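Local structure of nonribosomal peptide synthase (Streptomyces sp. MJ635-86F5, 5JJP) at residues A[355-360]-A[430-435]; A[362-367]-A[381-386]. The protein activates aliphatic beta-amino acids by adenylation, probably using ATP, as a member of the ANL superfamily of ligases. All blocks are in the same frame, centred on the assembly; numbering follows the deposited sequence.

Contact 1 (A[355-360]-A[430-435]); sequences IGYAHH and DGRLYF
Three hydrogen bonds join loop 355-360 to the turn and strand start of 430-435. Tyr-357 OH donates to Asp-430 O at 2.8 Å, approaching from above the carbonyl plane, and this acceptor lies at the edge of the tyrosine ring. In the backbone, Ile-355 N reaches Leu-433 O at 3.0 Å, while Leu-433 N gives a nearly straight bond (169°) to a lone pair of Gly-356 O. Two residues thus stand opposite one, the geometry of a classic beta bulge.

Arg-432 lies against one face of the Tyr-357 ring, toward its CZ-CE2 rim. Its CG lies over that face, 4.0 Å from the ring centroid, in a CH-pi contact, and the chain then runs extended to NE. The guanidinium turns to 50° from the ring plane, so that CE2 of Tyr-357 sits over its face, 3.6 Å from Arg-432 NH2. An alanine in place of Arg-432 would probably leave the tyrosine ring less firmly held, because CG and the guanidinium both bear on it.

On the apolar side, Ile-355 CG1 takes the crowded position between N and the carbonyl carbon (chi1 59°) and meets Leu-433 CB at 3.7 Å.

Asp-428 OD1 accepts from Arg-432 N, tying the turn back to the end of strand 417-427. On the sheet, Leu-433 packs on Met-364 and Val-366 of strand 363-367, and both Ile-355 and Leu-433 touch Ile-383 of strand 381-386.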
ATOM      1  N   ILE A 355      14.615   2.963 -13.478  1.00 25.00           N
ATOM      2  CA  ILE A 355      14.019   2.685 -12.172  1.00 24.52           C
ATOM      3  C   ILE A 355      15.006   3.001 -11.052  1.00 26.47           C
ATOM      4  O   ILE A 355      14.727   2.773  -9.880  1.00 27.62           O
ATOM      5  CB  ILE A 355      13.468   1.232 -12.075  1.00 25.34           C
ATOM      6  CG1 ILE A 355      14.561   0.199 -12.324  1.00 24.99           C
ATOM      7  CG2 ILE A 355      12.345   1.025 -13.081  1.00 25.08           C
ATOM      8  CD1 ILE A 355      14.142  -1.242 -12.086  1.00 25.16           C
ATOM      9  N   GLY A 356      16.170   3.520 -11.408  1.00 25.59           N
ATOM     10  CA  GLY A 356      17.025   4.181 -10.448  1.00 26.02           C
ATOM     11  C   GLY A 356      17.686   3.252  -9.480  1.00 25.35           C
ATOM     12  O   GLY A 356      18.114   2.173  -9.865  1.00 25.72           O
ATOM     13  N   TYR A 357      17.821   3.710  -8.237  1.00 28.03           N
ATOM     14  CA  TYR A 357      18.365   2.914  -7.135  1.00 30.61           C
ATOM     15  C   TYR A 357      17.261   2.568  -6.180  1.00 27.57           C
ATOM     16  O   TYR A 357      16.302   3.313  -6.070  1.00 25.50           O
ATOM     17  CB  TYR A 357      19.398   3.707  -6.329  1.00 37.15           C
ATOM     18  CG  TYR A 357      20.552   4.305  -7.130  1.00 40.38           C
ATOM     19  CD1 TYR A 357      21.593   3.503  -7.574  1.00 43.52           C
ATOM     20  CD2 TYR A 357      20.611   5.673  -7.382  1.00 43.46           C
ATOM     21  CE1 TYR A 357      22.644   4.023  -8.288  1.00 47.97           C
ATOM     22  CE2 TYR A 357      21.674   6.226  -8.072  1.00 46.52           C
ATOM     23  CZ  TYR A 357      22.684   5.392  -8.539  1.00 51.37           C
ATOM     24  OH  TYR A 357      23.748   5.913  -9.238  1.00 47.46           O
ATOM     25  N   ALA A 358      17.374   1.437  -5.492  1.00 25.21           N
ATOM     26  CA  ALA A 358      16.401   1.102  -4.461  1.00 26.24           C
ATOM     27  C   ALA A 358      16.188   2.277  -3.517  1.00 25.62           C
ATOM     28  O   ALA A 358      17.041   3.117  -3.400  1.00 26.72           O
ATOM     29  CB  ALA A 358      16.852  -0.103  -3.682  1.00 25.19           C
ATOM     30  N   HIS A 359      15.040   2.343  -2.855  1.00 29.64           N
ATOM     31  CA  HIS A 359      14.726   3.474  -1.942  1.00 28.98           C
ATOM     32  C   HIS A 359      15.627   3.405  -0.746  1.00 30.40           C
ATOM     33  O   HIS A 359      16.270   2.380  -0.498  1.00 29.42           O
ATOM     34  CB  HIS A 359      13.268   3.468  -1.458  1.00 30.43           C
ATOM     35  CG  HIS A 359      12.892   2.247  -0.670  1.00 31.23           C
ATOM     36  ND1 HIS A 359      13.256   2.073   0.652  1.00 32.97           N
ATOM     37  CD2 HIS A 359      12.168   1.160  -1.012  1.00 30.70           C
ATOM     38  CE1 HIS A 359      12.768   0.924   1.088  1.00 35.65           C
ATOM     39  NE2 HIS A 359      12.096   0.356   0.101  1.00 36.73           N
ATOM     40  N   HIS A 360      15.638   4.491   0.011  1.00 28.83           N
ATOM     41  CA  HIS A 360      16.586   4.667   1.059  1.00 28.59           C
ATOM     42  C   HIS A 360      16.437   3.466   2.032  1.00 29.17           C
ATOM     43  O   HIS A 360      15.305   3.083   2.423  1.00 31.94           O
ATOM     44  CB  HIS A 360      16.324   6.005   1.704  1.00 27.05           C
ATOM     45  CG  HIS A 360      17.288   6.338   2.769  1.00 34.08           C
ATOM     46  ND1 HIS A 360      17.123   5.909   4.074  1.00 38.26           N
ATOM     47  CD2 HIS A 360      18.453   7.018   2.731  1.00 37.27           C
ATOM     48  CE1 HIS A 360      18.155   6.316   4.794  1.00 41.84           C
ATOM     49  NE2 HIS A 360      18.974   6.990   4.002  1.00 39.99           N
ATOM     50  N   ASP A 430      26.437   4.319 -14.102  1.00 56.18           N
ATOM     51  CA  ASP A 430      26.247   4.922 -12.784  1.00 57.74           C
ATOM     52  C   ASP A 430      25.608   3.956 -11.800  1.00 56.59           C
ATOM     53  O   ASP A 430      25.568   4.221 -10.605  1.00 52.88           O
ATOM     54  CB  ASP A 430      25.412   6.199 -12.912  1.00 62.56           C
ATOM     55  CG  ASP A 430      26.209   7.359 -13.491  1.00 68.47           C
ATOM     56  OD1 ASP A 430      27.451   7.368 -13.345  1.00 63.95           O
ATOM     57  OD2 ASP A 430      25.595   8.266 -14.092  1.00 73.60           O
ATOM     58  N   GLY A 431      25.111   2.829 -12.298  1.00 55.22           N
ATOM     59  CA  GLY A 431      24.587   1.787 -11.420  1.00 54.18           C
ATOM     60  C   GLY A 431      23.070   1.777 -11.283  1.00 52.38           C
ATOM     61  O   GLY A 431      22.522   0.972 -10.548  1.00 41.56           O
ATOM     62  N   ARG A 432      22.402   2.667 -12.012  1.00 51.12           N
ATOM     63  CA  ARG A 432      20.951   2.677 -12.069  1.00 46.53           C
ATOM     64  C   ARG A 432      20.453   1.513 -12.916  1.00 40.36           C
ATOM     65  O   ARG A 432      21.096   1.124 -13.894  1.00 45.17           O
ATOM     66  CB  ARG A 432      20.443   4.013 -12.636  1.00 48.16           C
ATOM     67  CG  ARG A 432      20.836   5.213 -11.783  1.00 51.98           C
ATOM     68  CD  ARG A 432      20.149   6.488 -12.251  1.00 53.20           C
ATOM     69  NE  ARG A 432      20.162   7.516 -11.204  1.00 54.54           N
ATOM     70  CZ  ARG A 432      21.183   8.343 -10.946  1.00 60.14           C
ATOM     71  NH1 ARG A 432      22.323   8.284 -11.655  1.00 55.07           N
ATOM     72  NH2 ARG A 432      21.069   9.230  -9.961  1.00 57.62           N
ATOM     73  N   LEU A 433      19.284   0.993 -12.576  1.00 30.76           N
ATOM     74  CA  LEU A 433      18.707  -0.078 -13.348  1.00 28.69           C
ATOM     75  C   LEU A 433      17.679   0.402 -14.344  1.00 25.42           C
ATOM     76  O   LEU A 433      17.127   1.503 -14.228  1.00 22.99           O
ATOM     77  CB  LEU A 433      18.067  -1.126 -12.417  1.00 27.99           C
ATOM     78  CG  LEU A 433      18.953  -1.692 -11.323  1.00 28.87           C
ATOM     79  CD1 LEU A 433      18.253  -2.818 -10.591  1.00 29.47           C
ATOM     80  CD2 LEU A 433      20.267  -2.176 -11.912  1.00 29.39           C
ATOM     81  N   TYR A 434      17.406  -0.472 -15.304  1.00 28.46           N
ATOM     82  CA  TYR A 434      16.391  -0.234 -16.367  1.00 32.25           C
ATOM     83  C   TYR A 434      15.593  -1.518 -16.544  1.00 31.99           C
ATOM     84  O   TYR A 434      16.134  -2.569 -16.883  1.00 35.04           O
ATOM     85  CB  TYR A 434      17.059   0.216 -17.700  1.00 31.91           C
ATOM     86  CG  TYR A 434      17.811   1.542 -17.557  1.00 32.12           C
ATOM     87  CD1 TYR A 434      17.283   2.739 -18.027  1.00 33.35           C
ATOM     88  CD2 TYR A 434      19.021   1.584 -16.908  1.00 33.69           C
ATOM     89  CE1 TYR A 434      17.956   3.950 -17.855  1.00 35.37           C
ATOM     90  CE2 TYR A 434      19.689   2.770 -16.720  1.00 37.75           C
ATOM     91  CZ  TYR A 434      19.168   3.944 -17.206  1.00 35.80           C
ATOM     92  OH  TYR A 434      19.883   5.087 -16.987  1.00 40.03           O
ATOM     93  N   PHE A 435      14.300  -1.423 -16.302  1.00 35.44           N
ATOM     94  CA  PHE A 435      13.420  -2.568 -16.352  1.00 37.55           C
ATOM     95  C   PHE A 435      13.249  -3.101 -17.772  1.00 37.91           C
ATOM     96  O   PHE A 435      12.969  -2.339 -18.664  1.00 41.13           O
ATOM     97  CB  PHE A 435      12.066  -2.152 -15.762  1.00 39.38           C
ATOM     98  CG  PHE A 435      11.022  -3.237 -15.799  1.00 39.20           C
ATOM     99  CD1 PHE A 435      11.138  -4.361 -14.997  1.00 40.39           C
ATOM    100  CD2 PHE A 435       9.932  -3.131 -16.640  1.00 40.48           C
ATOM    101  CE1 PHE A 435      10.180  -5.350 -15.025  1.00 41.94           C
ATOM    102  CE2 PHE A 435       8.971  -4.122 -16.681  1.00 41.81           C
ATOM    103  CZ  PHE A 435       9.092  -5.231 -15.867  1.00 41.51           C
TER

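Contact 2 (A[362-367]-A[381-386]); sequences AEMDVY and GEIYLR
Strands 363-367 and 381-386 form a long-looped antiparallel beta-hairpin within a curled antiparallel sheet, consistent with the distorted barrel subdomain of ANL enzymes. Their short segments run 148° apart. Glu-363 with Arg-386, Asp-365 with Tyr-384 and Tyr-367 with Glu-382 are hydrogen-bonded pairs, each closed by two backbone bonds; Met-364 with Leu-385 and Val-366 with Ile-383 are non-hydrogen-bonded pairs on the other face.

Arg-386 starts with CG anti to the backbone N (chi1 -179°). Its CB rests 3.4 Å from Glu-363 O, the same oxygen that accepts from Arg-386 N. The chain stays extended until it bends at chi3, which brings NE alongside Glu-363 in a long salt bridge, 3.8 Å from OE1. The side chain also touches Val-418 of strand 417-427 and Gln-416. At the tip, NH2 makes a salt bridge with Asp-408, probably the main hold on the guanidinium, with Glu-363 contributing weakly.

Farther along this face, Tyr-367 and Tyr-384 stack diagonally, face to face, with centroids 4.3 Å apart and planes at 21°. CG of Tyr-367 lies over the centre of the Tyr-384 ring, and Tyr-367 CB adds a CH-pi contact, 3.9 Å from the centroid of that ring. Pro-409 and Leu-410 also touch Tyr-367, whereas Val-418 and Arg-420 of strand 417-427 touch Tyr-384.

On the opposite face Met-364 lies side by side with Ile-383, CB to CG2 at 3.8 Å, and the Val-366 side chain crosses that of Ile-383 obliquely, CG2 against CG1. At the strand end, a CB on Gly-381 would run into Val-366 CG1 and Tyr-367 O, the latter 3.3 Å from Gly-381 CA.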
ATOM      1  N   ALA A 362      17.418   0.319   1.274  1.00 22.01           N
ATOM      2  CA  ALA A 362      17.359  -0.913   0.497  1.00 22.61           C
ATOM      3  C   ALA A 362      18.422  -0.875  -0.567  1.00 22.98           C
ATOM      4  O   ALA A 362      19.041   0.169  -0.769  1.00 23.66           O
ATOM      5  CB  ALA A 362      16.007  -1.064  -0.156  1.00 22.75           C
ATOM      6  N   GLU A 363      18.609  -1.990  -1.269  1.00 24.14           N
ATOM      7  CA  GLU A 363      19.555  -2.067  -2.380  1.00 24.83           C
ATOM      8  C   GLU A 363      19.115  -3.141  -3.365  1.00 27.53           C
ATOM      9  O   GLU A 363      18.688  -4.255  -2.996  1.00 22.51           O
ATOM     10  CB  GLU A 363      20.948  -2.396  -1.853  1.00 27.85           C
ATOM     11  CG  GLU A 363      22.117  -2.163  -2.814  1.00 28.18           C
ATOM     12  CD  GLU A 363      23.365  -2.885  -2.308  1.00 30.80           C
ATOM     13  OE1 GLU A 363      23.434  -4.132  -2.471  1.00 33.43           O
ATOM     14  OE2 GLU A 363      24.268  -2.223  -1.729  1.00 31.33           O
ATOM     15  N   MET A 364      19.236  -2.828  -4.653  1.00 28.29           N
ATOM     16  CA  MET A 364      18.927  -3.829  -5.660  1.00 26.64           C
ATOM     17  C   MET A 364      20.014  -3.833  -6.695  1.00 28.20           C
ATOM     18  O   MET A 364      20.633  -2.809  -6.960  1.00 24.81           O
ATOM     19  CB  MET A 364      17.567  -3.584  -6.291  1.00 23.69           C
ATOM     20  CG  MET A 364      17.393  -2.223  -6.903  1.00 21.82           C
ATOM     21  SD  MET A 364      15.725  -2.001  -7.587  1.00 18.40           S
ATOM     22  CE  MET A 364      16.016  -0.459  -8.403  1.00 21.73           C
ATOM     23  N   ASP A 365      20.277  -5.026  -7.230  1.00 31.24           N
ATOM     24  CA  ASP A 365      21.277  -5.224  -8.275  1.00 31.96           C
ATOM     25  C   ASP A 365      20.837  -6.382  -9.153  1.00 31.34           C
ATOM     26  O   ASP A 365      19.851  -7.060  -8.857  1.00 25.06           O
ATOM     27  CB  ASP A 365      22.656  -5.501  -7.666  1.00 32.82           C
ATOM     28  CG  ASP A 365      23.832  -5.235  -8.660  1.00 34.86           C
ATOM     29  OD1 ASP A 365      23.613  -4.695  -9.795  1.00 29.89           O
ATOM     30  OD2 ASP A 365      24.975  -5.607  -8.291  1.00 37.89           O
ATOM     31  N   VAL A 366      21.578  -6.605 -10.234  1.00 30.95           N
ATOM     32  CA  VAL A 366      21.130  -7.475 -11.318  1.00 31.20           C
ATOM     33  C   VAL A 366      22.044  -8.707 -11.303  1.00 31.59           C
ATOM     34  O   VAL A 366      23.241  -8.573 -11.060  1.00 29.71           O
ATOM     35  CB  VAL A 366      21.097  -6.614 -12.586  1.00 33.82           C
ATOM     36  CG1 VAL A 366      21.694  -7.292 -13.773  1.00 35.88           C
ATOM     37  CG2 VAL A 366      19.675  -6.170 -12.864  1.00 34.23           C
ATOM     38  N   TYR A 367      21.465  -9.899 -11.472  1.00 30.43           N
ATOM     39  CA  TYR A 367      22.187 -11.175 -11.286  1.00 29.68           C
ATOM     40  C   TYR A 367      22.040 -12.082 -12.462  1.00 29.68           C
ATOM     41  O   TYR A 367      20.980 -12.149 -13.044  1.00 28.31           O
ATOM     42  CB  TYR A 367      21.695 -11.917 -10.046  1.00 29.43           C
ATOM     43  CG  TYR A 367      22.323 -11.378  -8.764  1.00 30.78           C
ATOM     44  CD1 TYR A 367      21.902 -10.166  -8.219  1.00 31.50           C
ATOM     45  CD2 TYR A 367      23.361 -12.044  -8.138  1.00 29.41           C
ATOM     46  CE1 TYR A 367      22.490  -9.636  -7.088  1.00 30.26           C
ATOM     47  CE2 TYR A 367      23.949 -11.524  -7.012  1.00 30.53           C
ATOM     48  CZ  TYR A 367      23.528 -10.306  -6.501  1.00 30.30           C
ATOM     49  OH  TYR A 367      24.097  -9.815  -5.346  1.00 33.73           O
ATOM     50  N   GLY A 381      20.099  -8.987 -16.502  1.00 35.56           N
ATOM     51  CA  GLY A 381      20.038 -10.061 -15.485  1.00 34.91           C
ATOM     52  C   GLY A 381      18.766  -9.887 -14.666  1.00 30.14           C
ATOM     53  O   GLY A 381      17.949  -9.022 -14.978  1.00 30.38           O
ATOM     54  N   GLU A 382      18.609 -10.709 -13.632  1.00 28.32           N
ATOM     55  CA  GLU A 382      17.429 -10.668 -12.766  1.00 28.30           C
ATOM     56  C   GLU A 382      17.677  -9.770 -11.561  1.00 24.51           C
ATOM     57  O   GLU A 382      18.759  -9.832 -10.957  1.00 21.18           O
ATOM     58  CB  GLU A 382      17.094 -12.051 -12.240  1.00 28.40           C
ATOM     59  CG  GLU A 382      15.852 -12.051 -11.375  1.00 29.67           C
ATOM     60  CD  GLU A 382      15.445 -13.443 -10.917  1.00 28.89           C
ATOM     61  OE1 GLU A 382      16.274 -14.374 -11.043  1.00 28.04           O
ATOM     62  OE2 GLU A 382      14.332 -13.560 -10.364  1.00 25.04           O
ATOM     63  N   ILE A 383      16.700  -8.915 -11.239  1.00 21.17           N
ATOM     64  CA  ILE A 383      16.846  -8.018 -10.057  1.00 21.72           C
ATOM     65  C   ILE A 383      16.641  -8.828  -8.789  1.00 20.15           C
ATOM     66  O   ILE A 383      15.647  -9.516  -8.678  1.00 21.53           O
ATOM     67  CB  ILE A 383      15.850  -6.838 -10.031  1.00 20.75           C
ATOM     68  CG1 ILE A 383      16.024  -5.946 -11.251  1.00 23.32           C
ATOM     69  CG2 ILE A 383      16.051  -5.991  -8.785  1.00 20.70           C
ATOM     70  CD1 ILE A 383      14.832  -5.024 -11.491  1.00 24.80           C
ATOM     71  N   TYR A 384      17.652  -8.798  -7.911  1.00 20.84           N
ATOM     72  CA  TYR A 384      17.574  -9.267  -6.523  1.00 20.61           C
ATOM     73  C   TYR A 384      17.482  -8.041  -5.594  1.00 20.76           C
ATOM     74  O   TYR A 384      18.294  -7.133  -5.679  1.00 17.00           O
ATOM     75  CB  TYR A 384      18.796 -10.060  -6.105  1.00 20.63           C
ATOM     76  CG  TYR A 384      18.925 -11.458  -6.697  1.00 22.45           C
ATOM     77  CD1 TYR A 384      18.484 -11.754  -7.997  1.00 23.31           C
ATOM     78  CD2 TYR A 384      19.579 -12.459  -5.991  1.00 24.01           C
ATOM     79  CE1 TYR A 384      18.661 -13.029  -8.546  1.00 25.63           C
ATOM     80  CE2 TYR A 384      19.756 -13.735  -6.513  1.00 25.32           C
ATOM     81  CZ  TYR A 384      19.316 -14.013  -7.793  1.00 27.57           C
ATOM     82  OH  TYR A 384      19.471 -15.263  -8.314  1.00 26.94           O
ATOM     83  N   LEU A 385      16.450  -8.037  -4.717  1.00 21.35           N
ATOM     84  CA  LEU A 385      16.193  -6.915  -3.799  1.00 18.83           C
ATOM     85  C   LEU A 385      16.593  -7.281  -2.365  1.00 16.76           C
ATOM     86  O   LEU A 385      16.129  -8.254  -1.793  1.00 15.12           O
ATOM     87  CB  LEU A 385      14.747  -6.519  -3.883  1.00 18.40           C
ATOM     88  CG  LEU A 385      14.245  -5.428  -2.960  1.00 19.06           C
ATOM     89  CD1 LEU A 385      14.778  -4.042  -3.272  1.00 18.12           C
ATOM     90  CD2 LEU A 385      12.738  -5.427  -3.082  1.00 18.94           C
ATOM     91  N   ARG A 386      17.501  -6.484  -1.822  1.00 15.72           N
ATOM     92  CA  ARG A 386      17.944  -6.578  -0.476  1.00 15.58           C
ATOM     93  C   ARG A 386      17.223  -5.434   0.269  1.00 17.26           C
ATOM     94  O   ARG A 386      17.458  -4.267  -0.004  1.00 16.85           O
ATOM     95  CB  ARG A 386      19.457  -6.376  -0.438  1.00 15.95           C
ATOM     96  CG  ARG A 386      20.089  -6.473   0.929  1.00 15.72           C
ATOM     97  CD  ARG A 386      21.556  -6.107   0.879  1.00 17.01           C
ATOM     98  NE  ARG A 386      22.283  -6.890  -0.129  1.00 18.93           N
ATOM     99  CZ  ARG A 386      22.843  -8.079   0.122  1.00 19.06           C
ATOM    100  NH1 ARG A 386      22.768  -8.645   1.320  1.00 17.18           N
ATOM    101  NH2 ARG A 386      23.493  -8.686  -0.831  1.00 21.77           N
TER

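How the contacts relate
After strand 338-341, an edge strand of the six-stranded mixed sheet, the chain enters loop 355-360 and passes almost at once into strand 363-367. Contact 2 closes first, when 381-386 returns beside that strand after 13 residues. The chain then runs through helix 398-404 and strands 405-407 and 417-427 before 430-435 closes contact 1, so contact 2 is nested inside the larger loop. The two centres are about 9 Å apart. Met-364 CE joins them directly, 3.7 Å from Gly-356 O. Contact 1 ties the connection from the mixed sheet to strand 433-438, and contact 2 pairs the next strand, 363-367, with 381-386 in the same antiparallel sheet.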